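Local coordinates for protein chitinase (Thermococcus chitonophagus, PDB 5XSW) that probably cleaves internal glycosidic links of chitin, this piece carrying the helical catalytic domain and a small beta domain ahead of it, at residues N185-F199 and P284-V298. Residues are numbered along the deposited sequence; the frame is centred on the assembly and turned at random.
Sequences NKYFAMGLALAYEWF and PNDTAWITSPIVAAV
The indole of W289 carries the amide of N185 on one face, N185 ND2 standing 3.4 Å from W289 CD2 with the amide and ring planes nearly perpendicular at 88°, while the edge of the indole is turned toward the face of F188 in an offset edge-to-face pair. With CG of F188 trans to its N (chi1 175°), the ring reaches across to W289 and P293, with L192 CG over one face and the carbonyl oxygen of W289 at its edge. These rings open a nearly parallel helix pair, 186-199 against the start of 288-311, within the buried helical body of the chitinase domain, and show how close packing depends on small residues at the crossing: the axes come within 7.4 Å at -28°. G191 sits where a beta carbon would clash with P293 CG and I290 O. P293, lacking an N-H for the preceding turn, kinks its helix there and presses its ring on F188 CD1 and L192 CD2. Farther along, I294 CD1 meets L194 CD2 at 3.7 Å, the methyls of A195 and A297 touch at 3.6 Å, and F199 rests against V298 CG2. N185 also works as N-cap, its OD1 taking a nearly straight bond from F188 N, so one side chain caps the helix through OD1 and lays ND2 over the indole. A leucine in place of W289 would probably leave the N185 amide without its aromatic face and F188 without its edge partner. Packing rather than conventional hydrogen bonding holds the helices together; W289 O, buried and without a hydrogen-bond partner, is approached by F188 CA at 3.3 Å in a CA-H...O contact.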
loop_
_atom_site.group_PDB
_atom_site.type_symbol
_atom_site.label_atom_id
_atom_site.label_comp_id
_atom_site.label_asym_id
_atom_site.label_seq_id
_atom_site.Cartn_x
_atom_site.Cartn_y
_atom_site.Cartn_z
ATOM N N ASN A 185 -23.772 -3.473 15.500
ATOM C CA ASN A 185 -23.652 -3.829 16.921
ATOM C C ASN A 185 -22.947 -2.720 17.660
ATOM O O ASN A 185 -22.443 -1.769 17.046
ATOM C CB ASN A 185 -22.893 -5.149 17.121
ATOM C CG ASN A 185 -21.463 -5.098 16.559
ATOM O OD1 ASN A 185 -20.611 -4.404 17.085
ATOM N ND2 ASN A 185 -21.167 -5.945 15.548
ATOM N N LYS A 186 -22.911 -2.841 18.981
ATOM C CA LYS A 186 -22.467 -1.740 19.813
ATOM C C LYS A 186 -20.969 -1.659 19.808
ATOM O O LYS A 186 -20.421 -0.618 20.188
ATOM C CB LYS A 186 -22.998 -1.948 21.256
ATOM C CG LYS A 186 -22.388 -3.206 21.897
ATOM C CD LYS A 186 -22.920 -3.392 23.353
ATOM C CE LYS A 186 -24.363 -3.811 23.438
ATOM N NZ LYS A 186 -24.590 -4.390 24.821
ATOM N N TYR A 187 -20.268 -2.758 19.471
ATOM C CA TYR A 187 -18.802 -2.676 19.490
ATOM C C TYR A 187 -18.345 -1.827 18.297
ATOM O O TYR A 187 -17.434 -1.009 18.395
ATOM C CB TYR A 187 -18.148 -4.077 19.472
ATOM C CG TYR A 187 -18.702 -4.885 20.613
ATOM C CD1 TYR A 187 -18.475 -4.490 21.926
ATOM C CD2 TYR A 187 -19.521 -5.995 20.384
ATOM C CE1 TYR A 187 -19.041 -5.204 22.997
ATOM C CE2 TYR A 187 -20.093 -6.695 21.441
ATOM C CZ TYR A 187 -19.829 -6.302 22.745
ATOM O OH TYR A 187 -20.403 -6.990 23.795
ATOM N N PHE A 188 -19.002 -2.048 17.179
ATOM C CA PHE A 188 -18.827 -1.191 16.003
ATOM C C PHE A 188 -19.158 0.270 16.354
ATOM O O PHE A 188 -18.420 1.212 15.972
ATOM C CB PHE A 188 -19.746 -1.668 14.853
ATOM C CG PHE A 188 -19.698 -0.745 13.626
ATOM C CD1 PHE A 188 -18.526 -0.636 12.873
ATOM C CD2 PHE A 188 -20.805 -0.025 13.239
ATOM C CE1 PHE A 188 -18.482 0.231 11.702
ATOM C CE2 PHE A 188 -20.762 0.850 12.115
ATOM C CZ PHE A 188 -19.581 0.940 11.358
ATOM N N ALA A 189 -20.270 0.468 17.071
ATOM C CA ALA A 189 -20.641 1.855 17.465
ATOM C C ALA A 189 -19.525 2.468 18.331
ATOM O O ALA A 189 -19.138 3.648 18.170
ATOM C CB ALA A 189 -22.007 1.873 18.234
ATOM N N MET A 190 -18.977 1.686 19.263
ATOM C CA MET A 190 -17.870 2.236 20.051
ATOM C C MET A 190 -16.630 2.552 19.212
ATOM O O MET A 190 -15.906 3.493 19.518
ATOM C CB MET A 190 -17.484 1.287 21.222
ATOM C CG MET A 190 -18.597 1.283 22.289
ATOM S SD MET A 190 -18.087 0.267 23.733
ATOM C CE MET A 190 -18.451 -1.287 23.119
ATOM N N GLY A 191 -16.352 1.758 18.172
ATOM C CA GLY A 191 -15.240 2.087 17.283
ATOM C C GLY A 191 -15.487 3.396 16.522
ATOM O O GLY A 191 -14.548 4.176 16.359
ATOM N N LEU A 192 -16.718 3.615 16.051
ATOM C CA LEU A 192 -17.083 4.881 15.394
ATOM C C LEU A 192 -16.825 6.030 16.395
ATOM O O LEU A 192 -16.435 7.102 16.015
ATOM C CB LEU A 192 -18.568 4.910 14.978
ATOM C CG LEU A 192 -19.032 4.031 13.780
ATOM C CD1 LEU A 192 -20.563 4.019 13.631
ATOM C CD2 LEU A 192 -18.268 4.445 12.478
ATOM N N ALA A 193 -17.144 5.800 17.671
ATOM C CA ALA A 193 -17.099 6.898 18.650
ATOM C C ALA A 193 -15.652 7.261 18.866
ATOM O O ALA A 193 -15.308 8.430 19.067
ATOM C CB ALA A 193 -17.784 6.488 20.002
ATOM N N LEU A 194 -14.777 6.259 18.847
ATOM C CA LEU A 194 -13.377 6.541 19.080
ATOM C C LEU A 194 -12.813 7.245 17.837
ATOM O O LEU A 194 -11.979 8.141 17.978
ATOM C CB LEU A 194 -12.554 5.260 19.383
ATOM C CG LEU A 194 -11.025 5.460 19.511
ATOM C CD1 LEU A 194 -10.736 6.533 20.619
ATOM C CD2 LEU A 194 -10.285 4.147 19.849
ATOM N N ALA A 195 -13.228 6.837 16.637
ATOM C CA ALA A 195 -12.771 7.549 15.435
ATOM C C ALA A 195 -13.159 9.040 15.509
ATOM O O ALA A 195 -12.424 9.906 15.094
ATOM C CB ALA A 195 -13.397 6.905 14.132
ATOM N N TYR A 196 -14.376 9.286 15.978
ATOM C CA TYR A 196 -14.918 10.648 16.149
ATOM C C TYR A 196 -14.070 11.431 17.155
ATOM O O TYR A 196 -13.540 12.460 16.857
ATOM C CB TYR A 196 -16.355 10.520 16.653
ATOM C CG TYR A 196 -17.131 11.807 16.894
ATOM C CD1 TYR A 196 -16.860 12.972 16.180
ATOM C CD2 TYR A 196 -18.186 11.826 17.823
ATOM C CE1 TYR A 196 -17.628 14.139 16.390
ATOM C CE2 TYR A 196 -18.928 12.979 18.048
ATOM C CZ TYR A 196 -18.635 14.127 17.345
ATOM O OH TYR A 196 -19.404 15.261 17.560
ATOM N N GLU A 197 -13.920 10.907 18.361
ATOM C CA GLU A 197 -13.220 11.655 19.408
ATOM C C GLU A 197 -11.724 11.779 19.121
ATOM O O GLU A 197 -11.089 12.818 19.370
ATOM C CB GLU A 197 -13.490 10.994 20.815
ATOM C CG GLU A 197 -12.905 11.832 22.013
ATOM C CD GLU A 197 -13.539 13.240 22.143
ATOM O OE1 GLU A 197 -14.714 13.476 21.704
ATOM O OE2 GLU A 197 -12.866 14.113 22.728
ATOM N N TRP A 198 -11.129 10.722 18.595
ATOM C CA TRP A 198 -9.710 10.742 18.295
ATOM C C TRP A 198 -9.395 11.572 17.040
ATOM O O TRP A 198 -8.541 12.467 17.094
ATOM C CB TRP A 198 -9.194 9.279 18.111
ATOM C CG TRP A 198 -7.710 9.107 18.246
ATOM C CD1 TRP A 198 -6.739 10.088 18.370
ATOM C CD2 TRP A 198 -7.025 7.864 18.263
ATOM N NE1 TRP A 198 -5.501 9.496 18.496
ATOM C CE2 TRP A 198 -5.657 8.131 18.440
ATOM C CE3 TRP A 198 -7.451 6.528 18.189
ATOM C CZ2 TRP A 198 -4.702 7.110 18.497
ATOM C CZ3 TRP A 198 -6.516 5.534 18.277
ATOM C CH2 TRP A 198 -5.144 5.833 18.413
ATOM N N PHE A 199 -10.077 11.321 15.908
ATOM C CA PHE A 199 -9.634 11.946 14.620
ATOM C C PHE A 199 -10.640 12.973 14.110
ATOM O O PHE A 199 -10.448 13.550 13.044
ATOM C CB PHE A 199 -9.366 10.850 13.524
ATOM C CG PHE A 199 -8.281 9.875 13.952
ATOM C CD1 PHE A 199 -6.966 10.295 14.002
ATOM C CD2 PHE A 199 -8.601 8.554 14.331
ATOM C CE1 PHE A 199 -5.949 9.423 14.472
ATOM C CE2 PHE A 199 -7.601 7.687 14.748
ATOM C CZ PHE A 199 -6.281 8.145 14.856
ATOM N N PRO A 284 -20.832 -10.610 16.558
ATOM C CA PRO A 284 -20.529 -9.229 17.011
ATOM C C PRO A 284 -19.232 -9.145 17.780
ATOM O O PRO A 284 -18.677 -8.058 17.957
ATOM C CB PRO A 284 -21.727 -8.868 17.932
ATOM C CG PRO A 284 -22.331 -10.217 18.304
ATOM C CD PRO A 284 -22.089 -11.139 17.133
ATOM N N ASN A 285 -18.726 -10.286 18.226
ATOM C CA ASN A 285 -17.452 -10.279 18.951
ATOM C C ASN A 285 -16.233 -10.271 18.071
ATOM O O ASN A 285 -15.092 -10.243 18.568
ATOM C CB ASN A 285 -17.352 -11.509 19.871
ATOM C CG ASN A 285 -18.467 -11.571 20.898
ATOM O OD1 ASN A 285 -18.976 -10.548 21.389
ATOM N ND2 ASN A 285 -18.861 -12.787 21.224
ATOM N N ASP A 286 -16.438 -10.279 16.752
ATOM C CA ASP A 286 -15.264 -10.219 15.879
ATOM C C ASP A 286 -14.556 -8.861 16.151
ATOM O O ASP A 286 -15.213 -7.821 16.104
ATOM C CB ASP A 286 -15.712 -10.349 14.412
ATOM C CG ASP A 286 -14.566 -10.487 13.457
ATOM O OD1 ASP A 286 -13.541 -9.770 13.565
ATOM O OD2 ASP A 286 -14.665 -11.389 12.604
ATOM N N THR A 287 -13.260 -8.875 16.448
ATOM C CA THR A 287 -12.593 -7.648 16.882
ATOM C C THR A 287 -12.519 -6.632 15.752
ATOM O O THR A 287 -12.332 -5.426 16.004
ATOM C CB THR A 287 -11.150 -7.913 17.417
ATOM O OG1 THR A 287 -10.327 -8.535 16.402
ATOM C CG2 THR A 287 -11.232 -8.786 18.756
ATOM N N ALA A 288 -12.664 -7.090 14.503
ATOM C CA ALA A 288 -12.632 -6.141 13.358
ATOM C C ALA A 288 -13.855 -5.190 13.393
ATOM O O ALA A 288 -13.867 -4.173 12.722
ATOM C CB ALA A 288 -12.564 -6.943 12.009
ATOM N N TRP A 289 -14.901 -5.514 14.155
ATOM C CA TRP A 289 -16.004 -4.550 14.294
ATOM C C TRP A 289 -15.481 -3.260 14.980
ATOM O O TRP A 289 -15.970 -2.174 14.753
ATOM C CB TRP A 289 -17.144 -5.132 15.116
ATOM C CG TRP A 289 -18.016 -6.123 14.292
ATOM C CD1 TRP A 289 -18.191 -7.482 14.540
ATOM C CD2 TRP A 289 -18.780 -5.811 13.157
ATOM N NE1 TRP A 289 -19.031 -8.011 13.573
ATOM C CE2 TRP A 289 -19.439 -6.995 12.743
ATOM C CE3 TRP A 289 -19.010 -4.612 12.431
ATOM C CZ2 TRP A 289 -20.291 -7.031 11.636
ATOM C CZ3 TRP A 289 -19.889 -4.647 11.330
ATOM C CH2 TRP A 289 -20.518 -5.853 10.944
ATOM N N ILE A 290 -14.482 -3.406 15.819
ATOM C CA ILE A 290 -13.907 -2.255 16.491
ATOM C C ILE A 290 -12.766 -1.658 15.674
ATOM O O ILE A 290 -12.698 -0.439 15.476
ATOM C CB ILE A 290 -13.379 -2.663 17.888
ATOM C CG1 ILE A 290 -14.544 -3.037 18.797
ATOM C CG2 ILE A 290 -12.493 -1.563 18.478
ATOM C CD1 ILE A 290 -14.077 -3.769 20.177
ATOM N N THR A 291 -11.835 -2.495 15.210
ATOM C CA THR A 291 -10.677 -1.945 14.524
ATOM C C THR A 291 -11.011 -1.347 13.150
ATOM O O THR A 291 -10.358 -0.375 12.755
ATOM C CB THR A 291 -9.531 -2.987 14.330
ATOM O OG1 THR A 291 -10.023 -4.177 13.685
ATOM C CG2 THR A 291 -8.927 -3.363 15.699
ATOM N N SER A 292 -12.011 -1.872 12.444
ATOM C CA SER A 292 -12.152 -1.463 11.044
ATOM C C SER A 292 -12.631 0.020 10.884
ATOM O O SER A 292 -12.131 0.706 10.015
ATOM C CB SER A 292 -13.072 -2.402 10.241
ATOM O OG SER A 292 -14.436 -2.460 10.631
ATOM N N PRO A 293 -13.572 0.504 11.715
ATOM C CA PRO A 293 -13.866 1.944 11.550
ATOM C C PRO A 293 -12.695 2.858 11.946
ATOM O O PRO A 293 -12.517 3.917 11.336
ATOM C CB PRO A 293 -15.118 2.159 12.463
ATOM C CG PRO A 293 -15.020 0.993 13.484
ATOM C CD PRO A 293 -14.543 -0.156 12.604
ATOM N N ILE A 294 -11.858 2.443 12.877
ATOM C CA ILE A 294 -10.662 3.236 13.180
ATOM C C ILE A 294 -9.660 3.214 12.016
ATOM O O ILE A 294 -9.096 4.258 11.619
ATOM C CB ILE A 294 -10.034 2.716 14.498
ATOM C CG1 ILE A 294 -11.014 3.067 15.641
ATOM C CG2 ILE A 294 -8.651 3.374 14.736
ATOM C CD1 ILE A 294 -10.886 2.061 16.833
ATOM N N VAL A 295 -9.472 2.044 11.401
ATOM C CA VAL A 295 -8.609 1.966 10.201
ATOM C C VAL A 295 -9.146 2.870 9.069
ATOM O O VAL A 295 -8.395 3.589 8.473
ATOM C CB VAL A 295 -8.483 0.490 9.691
ATOM C CG1 VAL A 295 -7.680 0.410 8.360
ATOM C CG2 VAL A 295 -7.808 -0.336 10.791
ATOM N N ALA A 296 -10.428 2.784 8.778
ATOM C CA ALA A 296 -11.012 3.632 7.757
ATOM C C ALA A 296 -10.801 5.125 8.073
ATOM O O ALA A 296 -10.426 5.897 7.180
ATOM C CB ALA A 296 -12.528 3.337 7.580
ATOM N N ALA A 297 -11.015 5.499 9.337
ATOM C CA ALA A 297 -10.783 6.906 9.783
ATOM C C ALA A 297 -9.316 7.327 9.573
ATOM O O ALA A 297 -9.046 8.394 9.113
ATOM C CB ALA A 297 -11.175 7.041 11.251
ATOM N N VAL A 298 -8.355 6.466 9.910
ATOM C CA VAL A 298 -6.959 6.793 9.682
ATOM C C VAL A 298 -6.651 6.900 8.197
ATOM O O VAL A 298 -5.886 7.770 7.796
ATOM C CB VAL A 298 -6.018 5.750 10.365
ATOM C CG1 VAL A 298 -4.517 5.960 10.001
ATOM C CG2 VAL A 298 -6.234 5.844 11.946
#